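Local coordinates for 5'-methylthioadenosine nucleosidase / s-adenosylhomocysteine nucleosidase (PDB 4PR3), which belongs to the phosphorylase superfamily and, as an assembly of two copies, holds adenine in a ligand pocket, at residues A41-G44 and L50-P53; E62-L67 and T170-R175; S107-D112 and D164-E169. All blocks are in the same frame, centred on the assembly; numbering follows the deposited sequence.

Interaction 1: residues A41-G44 and L50-P53; sequences AEYG and LFTP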
ATOM      1  N   ALA A  41     -11.917 -16.636  -0.464  1.00 43.70           N
ATOM      2  CA  ALA A  41     -11.513 -18.010  -0.738  1.00 41.35           C
ATOM      3  C   ALA A  41     -10.872 -18.673   0.482  1.00 42.99           C
ATOM      4  O   ALA A  41     -11.031 -19.874   0.707  1.00 46.36           O
ATOM      5  CB  ALA A  41     -10.564 -18.052  -1.926  1.00 34.17           C
ATOM      6  N   GLU A  42     -10.151 -17.883   1.268  1.00 36.71           N
ATOM      7  CA  GLU A  42      -9.442 -18.402   2.432  1.00 38.55           C
ATOM      8  C   GLU A  42     -10.369 -18.601   3.630  1.00 38.73           C
ATOM      9  O   GLU A  42     -10.010 -19.272   4.599  1.00 42.78           O
ATOM     10  CB  GLU A  42      -8.305 -17.453   2.818  1.00 40.11           C
ATOM     11  CG  GLU A  42      -7.257 -17.232   1.741  1.00 28.29           C
ATOM     12  CD  GLU A  42      -6.366 -16.049   2.054  1.00 26.20           C
ATOM     13  OE1 GLU A  42      -5.127 -16.183   1.946  1.00 21.98           O
ATOM     14  OE2 GLU A  42      -6.908 -14.980   2.409  1.00 29.55           O
ATOM     15  N   TYR A  43     -11.564 -18.023   3.552  1.00 36.77           N
ATOM     16  CA  TYR A  43     -12.508 -18.035   4.666  1.00 31.16           C
ATOM     17  C   TYR A  43     -13.457 -19.221   4.533  1.00 33.11           C
ATOM     18  O   TYR A  43     -14.328 -19.238   3.665  1.00 35.18           O
ATOM     19  CB  TYR A  43     -13.289 -16.718   4.667  1.00 31.25           C
ATOM     20  CG  TYR A  43     -14.245 -16.515   5.821  1.00 30.81           C
ATOM     21  CD1 TYR A  43     -13.826 -16.667   7.137  1.00 31.08           C
ATOM     22  CD2 TYR A  43     -15.560 -16.130   5.594  1.00 28.60           C
ATOM     23  CE1 TYR A  43     -14.701 -16.466   8.192  1.00 28.02           C
ATOM     24  CE2 TYR A  43     -16.436 -15.924   6.640  1.00 25.42           C
ATOM     25  CZ  TYR A  43     -16.003 -16.096   7.934  1.00 27.62           C
ATOM     26  OH  TYR A  43     -16.877 -15.888   8.975  1.00 30.44           O
ATOM     27  N   GLY A  44     -13.288 -20.206   5.411  1.00 34.65           N
ATOM     28  CA  GLY A  44     -14.026 -21.453   5.322  1.00 34.41           C
ATOM     29  C   GLY A  44     -15.074 -21.661   6.398  1.00 35.50           C
ATOM     30  O   GLY A  44     -15.503 -20.716   7.055  1.00 35.97           O
ATOM     31  N   LEU A  50     -15.975 -18.990  14.217  1.00 24.96           N
ATOM     32  CA  LEU A  50     -15.256 -18.126  15.154  1.00 19.31           C
ATOM     33  C   LEU A  50     -15.522 -16.623  15.015  1.00 20.82           C
ATOM     34  O   LEU A  50     -15.669 -15.928  16.018  1.00 20.45           O
ATOM     35  CB  LEU A  50     -13.753 -18.405  15.081  1.00 19.09           C
ATOM     36  CG  LEU A  50     -13.357 -19.851  15.385  1.00 20.55           C
ATOM     37  CD1 LEU A  50     -11.883 -20.076  15.109  1.00 19.32           C
ATOM     38  CD2 LEU A  50     -13.694 -20.206  16.821  1.00 19.33           C
ATOM     39  N   PHE A  51     -15.577 -16.117  13.784  1.00 22.23           N
ATOM     40  CA  PHE A  51     -15.715 -14.674  13.581  1.00 19.79           C
ATOM     41  C   PHE A  51     -16.226 -14.281  12.198  1.00 23.63           C
ATOM     42  O   PHE A  51     -16.397 -15.126  11.317  1.00 24.59           O
ATOM     43  CB  PHE A  51     -14.365 -13.989  13.810  1.00 19.37           C
ATOM     44  CG  PHE A  51     -13.259 -14.526  12.945  1.00 18.88           C
ATOM     45  CD1 PHE A  51     -13.078 -14.059  11.653  1.00 20.86           C
ATOM     46  CD2 PHE A  51     -12.401 -15.503  13.423  1.00 18.42           C
ATOM     47  CE1 PHE A  51     -12.066 -14.561  10.853  1.00 22.19           C
ATOM     48  CE2 PHE A  51     -11.388 -16.008  12.629  1.00 17.00           C
ATOM     49  CZ  PHE A  51     -11.219 -15.535  11.343  1.00 18.84           C
ATOM     50  N   THR A  52     -16.449 -12.980  12.021  1.00 21.03           N
ATOM     51  CA  THR A  52     -16.754 -12.402  10.715  1.00 21.97           C
ATOM     52  C   THR A  52     -15.654 -11.417  10.326  1.00 21.30           C
ATOM     53  O   THR A  52     -15.519 -10.355  10.937  1.00 16.70           O
ATOM     54  CB  THR A  52     -18.108 -11.667  10.710  1.00 25.83           C
ATOM     55  OG1 THR A  52     -19.133 -12.537  11.201  1.00 24.34           O
ATOM     56  CG2 THR A  52     -18.460 -11.218   9.298  1.00 20.90           C
ATOM     57  N   PRO A  53     -14.853 -11.775   9.314  1.00 22.71           N
ATOM     58  CA  PRO A  53     -13.704 -10.971   8.885  1.00 19.44           C
ATOM     59  C   PRO A  53     -14.071  -9.744   8.055  1.00 19.59           C
ATOM     60  O   PRO A  53     -15.019  -9.772   7.272  1.00 18.73           O
ATOM     61  CB  PRO A  53     -12.906 -11.951   8.024  1.00 18.77           C
ATOM     62  CG  PRO A  53     -13.938 -12.853   7.451  1.00 21.64           C
ATOM     63  CD  PRO A  53     -14.988 -13.008   8.520  1.00 21.81           C
TER
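Tyr43 reaches across to Phe51 and Pro53 and carries nearly all of this contact. CB points toward 50-53, and CG, anti to the backbone N (chi1 -176°), carries the ring on to cross the proline at a slant. CG and the neighbouring CD1 lie near Pro53 CG, with Tyr43 CD1 3.8 Å from it. One atom further out Pro53 CD becomes the nearer partner: Tyr43 CE1 is 3.5 Å from Pro53 CD, and it also meets the Phe51 ring, CE1 to CE1 at 4.2 Å. Pro53 CD sits over one face of the tyrosine, displaced to the phenol end of the ring, where Tyr43 CZ is 3.3 Å away. This is a CH-pi contact, with Pro53 CD 3.7 Å from the centroid of the Tyr43 ring. At the tip, Tyr43 OH donates to Phe51 O at 2.5 Å. The hydroxyl lies in the carbonyl plane at a C=O...O angle of 154°, while the acceptor lies close to the plane of the phenol ring.

Behind the contact, Phe51 stacks on Tyr35, and Met37 of strand 31-37 touches both Tyr43 and Pro53. The five residues between the segments are all helical, part of helix 45-50. A single aromatic side chain therefore ties the loop entering that helix to the loop leaving it, pairing one directed polar bond at its tip with apolar packing over its face.

Interaction 2: residues E62-L67 and T170-R175; sequences EAAVNL and TYACLR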
ATOM      1  N   GLU A  62      -4.069  -2.402  -1.919  1.00  7.79           N
ATOM      2  CA  GLU A  62      -5.464  -2.636  -1.553  1.00  8.32           C
ATOM      3  C   GLU A  62      -5.604  -2.816  -0.050  1.00  9.05           C
ATOM      4  O   GLU A  62      -6.526  -2.282   0.564  1.00  9.13           O
ATOM      5  CB  GLU A  62      -6.033  -3.859  -2.278  1.00  9.32           C
ATOM      6  CG  GLU A  62      -6.156  -3.686  -3.783  1.00 11.59           C
ATOM      7  CD  GLU A  62      -6.819  -2.377  -4.162  1.00 14.43           C
ATOM      8  OE1 GLU A  62      -7.936  -2.112  -3.666  1.00 16.12           O
ATOM      9  OE2 GLU A  62      -6.216  -1.608  -4.947  1.00 10.81           O
ATOM     10  N   ALA A  63      -4.679  -3.569   0.535  1.00 11.24           N
ATOM     11  CA  ALA A  63      -4.688  -3.837   1.969  1.00  9.08           C
ATOM     12  C   ALA A  63      -4.475  -2.566   2.781  1.00  9.77           C
ATOM     13  O   ALA A  63      -5.167  -2.329   3.773  1.00 10.02           O
ATOM     14  CB  ALA A  63      -3.630  -4.865   2.320  1.00  7.78           C
ATOM     15  N   ALA A  64      -3.512  -1.754   2.356  1.00  6.98           N
ATOM     16  CA  ALA A  64      -3.203  -0.509   3.047  1.00  7.25           C
ATOM     17  C   ALA A  64      -4.358   0.485   2.967  1.00  9.30           C
ATOM     18  O   ALA A  64      -4.735   1.083   3.969  1.00  8.56           O
ATOM     19  CB  ALA A  64      -1.940   0.109   2.482  1.00  7.26           C
ATOM     20  N   VAL A  65      -4.917   0.653   1.773  1.00  8.65           N
ATOM     21  CA  VAL A  65      -5.994   1.611   1.576  1.00  9.00           C
ATOM     22  C   VAL A  65      -7.251   1.213   2.349  1.00  9.84           C
ATOM     23  O   VAL A  65      -7.830   2.029   3.066  1.00 12.40           O
ATOM     24  CB  VAL A  65      -6.326   1.802   0.077  1.00  9.28           C
ATOM     25  CG1 VAL A  65      -7.607   2.610  -0.092  1.00  7.99           C
ATOM     26  CG2 VAL A  65      -5.172   2.479  -0.647  1.00  5.48           C
ATOM     27  N   ASN A  66      -7.658  -0.045   2.215  1.00  8.32           N
ATOM     28  CA  ASN A  66      -8.868  -0.527   2.872  1.00  9.06           C
ATOM     29  C   ASN A  66      -8.793  -0.560   4.399  1.00  9.89           C
ATOM     30  O   ASN A  66      -9.753  -0.200   5.076  1.00 11.48           O
ATOM     31  CB  ASN A  66      -9.269  -1.903   2.336  1.00  9.05           C
ATOM     32  CG  ASN A  66      -9.852  -1.837   0.938  1.00 11.35           C
ATOM     33  OD1 ASN A  66     -10.474  -0.842   0.558  1.00  9.45           O
ATOM     34  ND2 ASN A  66      -9.653  -2.899   0.164  1.00 10.00           N
ATOM     35  N   LEU A  67      -7.659  -0.989   4.944  1.00  9.85           N
ATOM     36  CA  LEU A  67      -7.527  -1.097   6.394  1.00 10.88           C
ATOM     37  C   LEU A  67      -7.319   0.258   7.061  1.00 12.09           C
ATOM     38  O   LEU A  67      -7.830   0.496   8.155  1.00 18.31           O
ATOM     39  CB  LEU A  67      -6.411  -2.067   6.786  1.00 11.75           C
ATOM     40  CG  LEU A  67      -6.349  -2.452   8.268  1.00 13.17           C
ATOM     41  CD1 LEU A  67      -7.676  -3.037   8.745  1.00 13.54           C
ATOM     42  CD2 LEU A  67      -5.212  -3.428   8.531  1.00 12.25           C
ATOM     43  N   THR A 170       0.195  -8.666   4.817  1.00 12.24           N
ATOM     44  CA  THR A 170       0.516  -8.380   6.216  1.00 10.04           C
ATOM     45  C   THR A 170       1.318  -7.108   6.504  1.00  8.73           C
ATOM     46  O   THR A 170       0.943  -6.345   7.391  1.00 10.03           O
ATOM     47  CB  THR A 170       1.238  -9.582   6.850  1.00  8.18           C
ATOM     48  OG1 THR A 170       0.431 -10.753   6.690  1.00  8.54           O
ATOM     49  CG2 THR A 170       1.498  -9.346   8.331  1.00  9.82           C
ATOM     50  N   TYR A 171       2.400  -6.864   5.770  1.00  8.47           N
ATOM     51  CA  TYR A 171       3.196  -5.658   6.015  1.00  7.67           C
ATOM     52  C   TYR A 171       2.370  -4.385   5.823  1.00  8.69           C
ATOM     53  O   TYR A 171       2.563  -3.396   6.526  1.00  8.44           O
ATOM     54  CB  TYR A 171       4.448  -5.612   5.135  1.00  6.67           C
ATOM     55  CG  TYR A 171       5.254  -4.343   5.311  1.00  8.15           C
ATOM     56  CD1 TYR A 171       6.255  -4.260   6.272  1.00  7.11           C
ATOM     57  CD2 TYR A 171       5.009  -3.226   4.521  1.00  6.47           C
ATOM     58  CE1 TYR A 171       6.985  -3.099   6.441  1.00  7.03           C
ATOM     59  CE2 TYR A 171       5.729  -2.066   4.684  1.00  6.57           C
ATOM     60  CZ  TYR A 171       6.715  -2.005   5.644  1.00  6.54           C
ATOM     61  OH  TYR A 171       7.432  -0.843   5.800  1.00  7.38           O
ATOM     62  N   ALA A 172       1.457  -4.413   4.861  1.00  8.02           N
ATOM     63  CA  ALA A 172       0.578  -3.278   4.630  1.00  9.26           C
ATOM     64  C   ALA A 172      -0.386  -3.100   5.803  1.00 11.09           C
ATOM     65  O   ALA A 172      -0.740  -1.975   6.161  1.00  9.29           O
ATOM     66  CB  ALA A 172      -0.182  -3.453   3.331  1.00  8.27           C
ATOM     67  N   CYS A 173      -0.806  -4.214   6.396  1.00  8.68           N
ATOM     68  CA  CYS A 173      -1.672  -4.173   7.568  1.00  7.71           C
ATOM     69  C   CYS A 173      -0.937  -3.554   8.744  1.00 11.63           C
ATOM     70  O   CYS A 173      -1.503  -2.760   9.496  1.00 11.60           O
ATOM     71  CB  CYS A 173      -2.139  -5.579   7.946  1.00  7.93           C
ATOM     72  SG  CYS A 173      -3.200  -6.372   6.722  1.00 15.56           S
ATOM     73  N   LEU A 174       0.332  -3.924   8.890  1.00 10.49           N
ATOM     74  CA  LEU A 174       1.161  -3.449   9.986  1.00  8.89           C
ATOM     75  C   LEU A 174       1.286  -1.934   9.990  1.00 10.29           C
ATOM     76  O   LEU A 174       1.062  -1.288  11.015  1.00 10.74           O
ATOM     77  CB  LEU A 174       2.552  -4.078   9.915  1.00 11.45           C
ATOM     78  CG  LEU A 174       3.484  -3.667  11.057  1.00 12.26           C
ATOM     79  CD1 LEU A 174       2.877  -4.059  12.396  1.00  9.69           C
ATOM     80  CD2 LEU A 174       4.856  -4.286  10.886  1.00 10.89           C
ATOM     81  N   ARG A 175       1.650  -1.372   8.842  1.00 11.58           N
ATOM     82  CA  ARG A 175       1.840   0.070   8.727  1.00 10.76           C
ATOM     83  C   ARG A 175       0.541   0.814   8.994  1.00  8.68           C
ATOM     84  O   ARG A 175       0.552   1.910   9.545  1.00 10.39           O
ATOM     85  CB  ARG A 175       2.400   0.436   7.353  1.00  8.12           C
ATOM     86  CG  ARG A 175       3.768  -0.154   7.076  1.00  8.31           C
ATOM     87  CD  ARG A 175       4.812   0.342   8.071  1.00 10.99           C
ATOM     88  NE  ARG A 175       4.979   1.791   8.012  1.00 12.63           N
ATOM     89  CZ  ARG A 175       4.701   2.620   9.013  1.00 17.48           C
ATOM     90  NH1 ARG A 175       4.252   2.146  10.169  1.00 15.17           N
ATOM     91  NH2 ARG A 175       4.879   3.925   8.860  1.00 19.75           N
TER
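Ala63 and Ala64 meet Ala172 in a purely apolar contact between two helices. Ala172 CB points at the other helix and lies 3.9 Å from Ala63 CB and 4.1 Å from Ala64 CB. Ala172 CB is also 3.9 Å from the backbone at Ala64 N. With alanines at the closest point, the axes of the short segments approach to 8.0 Å, running in the same general direction and crossing at -32°.

One turn along helix 62-67, a second apolar patch joins Leu67 to Cys173, the residue after Ala172. Leu67 leads off with CG anti to its own N (chi1 -169°), and Leu67 CD2 lands 3.7 Å from Cys173 CA and 3.8 Å from Cys173 CB. The sulfur is a looser neighbour, with Cys173 SG 4.0 Å from Leu67 CD2.

Charged groups lie away from this seam and serve the subunit interface. There Glu62 makes a salt bridge to Arg175 of the second subunit, and Arg175 makes the matching one to Glu62 of that subunit, while Ala64 packs on the partner's Val65. Cys173 also touches Ser86 of strand 83-91. The arrangement is that of neighbouring helices in an alpha/beta fold of the phosphorylase superfamily, packed together beside the central sheet and against the dimer partner.

Interaction 3: residues S107-D112 and D164-E169; sequences SYRDMD and DMVDME. With ADE (adenine), chain C; PO4 (phosphate ion), chain D.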
ATOM      1  N   SER A 107       8.509  -8.297   6.592  1.00  5.49           N
ATOM      2  CA  SER A 107       9.296  -7.382   5.784  1.00  5.66           C
ATOM      3  C   SER A 107       8.571  -7.094   4.469  1.00  7.30           C
ATOM      4  O   SER A 107       7.630  -7.801   4.105  1.00  6.95           O
ATOM      5  CB  SER A 107      10.691  -7.953   5.533  1.00  6.99           C
ATOM      6  OG  SER A 107      10.616  -9.246   4.960  1.00 15.67           O
ATOM      7  N   TYR A 108       9.006  -6.046   3.776  1.00  5.42           N
ATOM      8  CA  TYR A 108       8.373  -5.594   2.542  1.00  5.55           C
ATOM      9  C   TYR A 108       9.355  -5.789   1.394  1.00  6.89           C
ATOM     10  O   TYR A 108      10.315  -5.031   1.261  1.00  8.40           O
ATOM     11  CB  TYR A 108       8.038  -4.109   2.696  1.00  6.70           C
ATOM     12  CG  TYR A 108       7.226  -3.476   1.589  1.00  7.19           C
ATOM     13  CD1 TYR A 108       6.457  -4.242   0.718  1.00  7.76           C
ATOM     14  CD2 TYR A 108       7.230  -2.099   1.419  1.00  7.05           C
ATOM     15  CE1 TYR A 108       5.714  -3.643  -0.285  1.00  6.47           C
ATOM     16  CE2 TYR A 108       6.498  -1.496   0.423  1.00  7.58           C
ATOM     17  CZ  TYR A 108       5.743  -2.268  -0.427  1.00  7.81           C
ATOM     18  OH  TYR A 108       5.017  -1.646  -1.415  1.00  7.36           O
ATOM     19  N   ARG A 109       9.107  -6.778   0.542  1.00  6.91           N
ATOM     20  CA  ARG A 109      10.106  -7.156  -0.459  1.00  6.60           C
ATOM     21  C   ARG A 109      10.059  -6.295  -1.717  1.00  9.51           C
ATOM     22  O   ARG A 109      10.980  -6.334  -2.533  1.00 11.14           O
ATOM     23  CB  ARG A 109       9.993  -8.639  -0.819  1.00  6.38           C
ATOM     24  CG  ARG A 109       8.647  -9.034  -1.375  1.00  8.95           C
ATOM     25  CD  ARG A 109       8.629 -10.480  -1.826  1.00  6.63           C
ATOM     26  NE  ARG A 109       7.328 -10.837  -2.380  1.00  6.12           N
ATOM     27  CZ  ARG A 109       6.320 -11.327  -1.668  1.00  6.21           C
ATOM     28  NH1 ARG A 109       6.462 -11.535  -0.366  1.00  6.88           N
ATOM     29  NH2 ARG A 109       5.173 -11.618  -2.262  1.00  6.39           N
ATOM     30  N   ASP A 110       8.995  -5.515  -1.870  1.00  7.59           N
ATOM     31  CA  ASP A 110       8.869  -4.637  -3.025  1.00  8.36           C
ATOM     32  C   ASP A 110       9.690  -3.369  -2.853  1.00  9.53           C
ATOM     33  O   ASP A 110       9.879  -2.616  -3.803  1.00 10.50           O
ATOM     34  CB  ASP A 110       7.406  -4.272  -3.276  1.00  8.67           C
ATOM     35  CG  ASP A 110       6.579  -5.457  -3.715  1.00  8.99           C
ATOM     36  OD1 ASP A 110       7.174  -6.454  -4.176  1.00 11.58           O
ATOM     37  OD2 ASP A 110       5.336  -5.389  -3.606  1.00  6.88           O
HETATM   38  N   MSE A 111      10.190  -3.144  -1.643  1.00 10.02           N
HETATM   39  CA  MSE A 111      10.900  -1.912  -1.330  1.00 12.45           C
HETATM   40  C   MSE A 111      12.398  -2.078  -1.532  1.00 13.16           C
HETATM   41  O   MSE A 111      13.052  -2.790  -0.771  1.00 12.50           O
HETATM   42  CB  MSE A 111      10.627  -1.526   0.127  1.00 13.06           C
HETATM   43  CG  MSE A 111      11.491  -0.395   0.665  1.00 11.90           C
HETATM   44 SE   MSE A 111      11.015   1.336  -0.088  1.00 28.10          SE
HETATM   45  CE  MSE A 111      12.514   1.583  -1.268  1.00 19.69           C
ATOM     46  N   ASP A 112      12.938  -1.438  -2.567  1.00 13.11           N
ATOM     47  CA  ASP A 112      14.384  -1.381  -2.746  1.00 15.24           C
ATOM     48  C   ASP A 112      14.845   0.051  -3.032  1.00 15.34           C
ATOM     49  O   ASP A 112      14.627   0.572  -4.122  1.00 17.80           O
ATOM     50  CB  ASP A 112      14.792  -2.299  -3.901  1.00 14.24           C
ATOM     51  CG  ASP A 112      16.282  -2.579  -3.932  1.00 22.58           C
ATOM     52  OD1 ASP A 112      17.028  -1.950  -3.151  1.00 20.57           O
ATOM     53  OD2 ASP A 112      16.709  -3.426  -4.745  1.00 25.50           O
ATOM     54  N   ASP A 164      10.914 -16.914   5.796  1.00  9.82           N
ATOM     55  CA  ASP A 164      10.454 -18.299   5.741  1.00 10.00           C
ATOM     56  C   ASP A 164       9.270 -18.478   4.799  1.00  8.64           C
ATOM     57  O   ASP A 164       9.152 -19.500   4.126  1.00 11.16           O
ATOM     58  CB  ASP A 164      10.057 -18.794   7.135  1.00 10.92           C
ATOM     59  CG  ASP A 164      11.220 -18.820   8.101  1.00 11.69           C
ATOM     60  OD1 ASP A 164      12.377 -18.895   7.634  1.00 12.68           O
ATOM     61  OD2 ASP A 164      10.972 -18.768   9.329  1.00  9.64           O
HETATM   62  N   MSE A 165       8.386 -17.488   4.767  1.00  9.68           N
HETATM   63  CA  MSE A 165       7.166 -17.575   3.972  1.00 13.01           C
HETATM   64  C   MSE A 165       6.809 -16.231   3.337  1.00  9.78           C
HETATM   65  O   MSE A 165       7.356 -15.194   3.716  1.00  8.03           O
HETATM   66  CB  MSE A 165       6.006 -18.094   4.825  1.00 10.27           C
HETATM   67  CG  MSE A 165       5.981 -17.527   6.233  1.00 11.37           C
HETATM   68 SE   MSE A 165       4.352 -17.937   7.231  1.00 15.67          SE
HETATM   69  CE  MSE A 165       4.428 -19.855   7.224  1.00 22.68           C
ATOM     70  N   VAL A 166       5.900 -16.258   2.366  1.00  8.31           N
ATOM     71  CA  VAL A 166       5.536 -15.057   1.619  1.00  8.60           C
ATOM     72  C   VAL A 166       4.023 -14.822   1.576  1.00  8.17           C
ATOM     73  O   VAL A 166       3.239 -15.764   1.460  1.00  7.34           O
ATOM     74  CB  VAL A 166       6.083 -15.105   0.165  1.00  8.27           C
ATOM     75  CG1 VAL A 166       7.601 -15.165   0.164  1.00  8.03           C
ATOM     76  CG2 VAL A 166       5.507 -16.290  -0.591  1.00  7.63           C
ATOM     77  N   ASP A 167       3.619 -13.559   1.678  1.00  7.64           N
ATOM     78  CA  ASP A 167       2.221 -13.190   1.481  1.00  8.14           C
ATOM     79  C   ASP A 167       2.108 -11.854   0.751  1.00 10.81           C
ATOM     80  O   ASP A 167       3.114 -11.224   0.425  1.00 11.30           O
ATOM     81  CB  ASP A 167       1.468 -13.131   2.813  1.00  8.09           C
ATOM     82  CG  ASP A 167       1.594 -11.781   3.499  1.00  9.96           C
ATOM     83  OD1 ASP A 167       2.714 -11.219   3.515  1.00  7.61           O
ATOM     84  OD2 ASP A 167       0.569 -11.283   4.020  1.00  8.17           O
HETATM   85  N   MSE A 168       0.881 -11.455   0.443  1.00 10.47           N
HETATM   86  CA  MSE A 168       0.638 -10.186  -0.237  1.00 10.74           C
HETATM   87  C   MSE A 168       0.088  -9.014   0.584  1.00 11.20           C
HETATM   88  O   MSE A 168      -0.162  -7.944   0.036  1.00 12.55           O
HETATM   89  CB  MSE A 168      -0.190 -10.439  -1.485  1.00 11.30           C
HETATM   90  CG  MSE A 168       0.483 -11.459  -2.372  1.00 10.66           C
HETATM   91 SE   MSE A 168      -0.649 -12.070  -3.795  1.00 29.40          SE
HETATM   92  CE  MSE A 168      -0.978 -10.341  -4.642  1.00  9.92           C
ATOM     93  N   GLU A 169      -0.106  -9.217   1.883  1.00 11.23           N
ATOM     94  CA  GLU A 169      -0.913  -8.299   2.695  1.00 10.62           C
ATOM     95  C   GLU A 169      -0.244  -7.754   3.957  1.00 10.28           C
ATOM     96  O   GLU A 169      -0.184  -6.546   4.161  1.00 12.36           O
ATOM     97  CB  GLU A 169      -2.277  -8.904   3.041  1.00 13.58           C
ATOM     98  CG  GLU A 169      -3.279  -8.863   1.898  1.00 12.88           C
ATOM     99  CD  GLU A 169      -3.118 -10.028   0.940  1.00 15.61           C
ATOM    100  OE1 GLU A 169      -2.892 -11.165   1.417  1.00 15.26           O
ATOM    101  OE2 GLU A 169      -3.216  -9.805  -0.287  1.00 14.42           O
TER
HETATM  102  N9  ADE C 501      -0.265 -16.408  -0.623  1.00  8.73           N
HETATM  103  C8  ADE C 501      -0.364 -17.764  -0.766  1.00  9.47           C
HETATM  104  N7  ADE C 501       0.568 -18.283  -1.530  1.00 10.13           N
HETATM  105  C5  ADE C 501       1.330 -17.192  -1.914  1.00  8.71           C
HETATM  106  C6  ADE C 501       2.471 -17.072  -2.731  1.00  9.33           C
HETATM  107  N6  ADE C 501       3.062 -18.109  -3.331  1.00 11.19           N
HETATM  108  N1  ADE C 501       2.983 -15.837  -2.912  1.00  8.96           N
HETATM  109  C2  ADE C 501       2.391 -14.797  -2.314  1.00  8.49           C
HETATM  110  N3  ADE C 501       1.316 -14.787  -1.528  1.00  8.22           N
HETATM  111  C4  ADE C 501       0.829 -16.028  -1.367  1.00  8.75           C
HETATM  112  P   PO4 D 502      12.861 -10.626   2.153  1.00 41.26           P
HETATM  113  O1  PO4 D 502      12.486  -9.166   2.264  1.00 29.44           O
HETATM  114  O2  PO4 D 502      11.957 -11.282   1.139  1.00 25.45           O
HETATM  115  O3  PO4 D 502      14.298 -10.754   1.699  1.00 32.10           O
HETATM  116  O4  PO4 D 502      12.683 -11.298   3.497  1.00 27.57           O
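Arg109 reaches Val166 and Asp167 with its guanidinium group, crossing the valine side chain at about a right angle. CG starts out between the backbone N and the carbonyl carbon (chi1 59°), and the chain is then fully extended to NE, which carries the charged end over to strand 165-167. There Arg109 NH1 lies 3.6 Å from Val166 CB. The group is set obliquely to Asp167 O, and both terminal nitrogens make only weak bonds to it, the shorter being Arg109 NH2 to Asp167 O at 3.4 Å with a bent N-H...O angle of 135°. Its stronger partners are Asn151 O for NH2 and Ser147 OG for NH1, so the guanidinium is held at several points.

Val166 meets both arginine and ligand: CB and CG1 face Arg109, whereas Val166 CG2 lies 3.5 Å from adenine N1. Adenine C2 also lies obliquely near the guanidinium. Met168, a selenomethionine, approaches another part of the base, with Met168 CG 3.5 Å from adenine N3, and also packs on Met111 of the second subunit.

The carboxylate of Asp167 is turned to other work. Glu169 N donates to Asp167 OD2 at 3.0 Å from above the carboxylate plane, 74° out of it, closing an Asx turn. The same oxygen bonds Thr170 OG1, while OD1 bonds Thr148 OG1.

Ser107 OG lies 3.3 Å from both O1 and O4 of a phosphate ion, probably from the crystallisation liquor, and its bond is not settled. Ser147 OG hydrogen-bonds the ion. Val153 O and Asp192 OD2 hydrogen-bond the adenine. In this phosphorylase-superfamily fold, Val166, Asp167 and Met168 line part of the adenine pocket, and Arg109 lies beside them.

Along the chain, interaction 1 is complete before interaction 2 begins, and both segments of interaction 3 fall between the two helical segments of interaction 2. Strand 165-167 runs almost directly into helix 170-180, so interactions 2 and 3 are neighbours, with centres about 12 Å apart. They touch where the stacked rings of Tyr171 and Tyr108 meet and where Ala63 packs on Glu169, and both border the dimer interface. Interaction 1 is a local contact around helix 45-50, its centre about 18 Å from that of interaction 2, though Glu42 bonds Ser89 of the adenine pocket. Interactions 1 and 3 lie on opposite sides of the chain's centre, their centres about 23 Å apart.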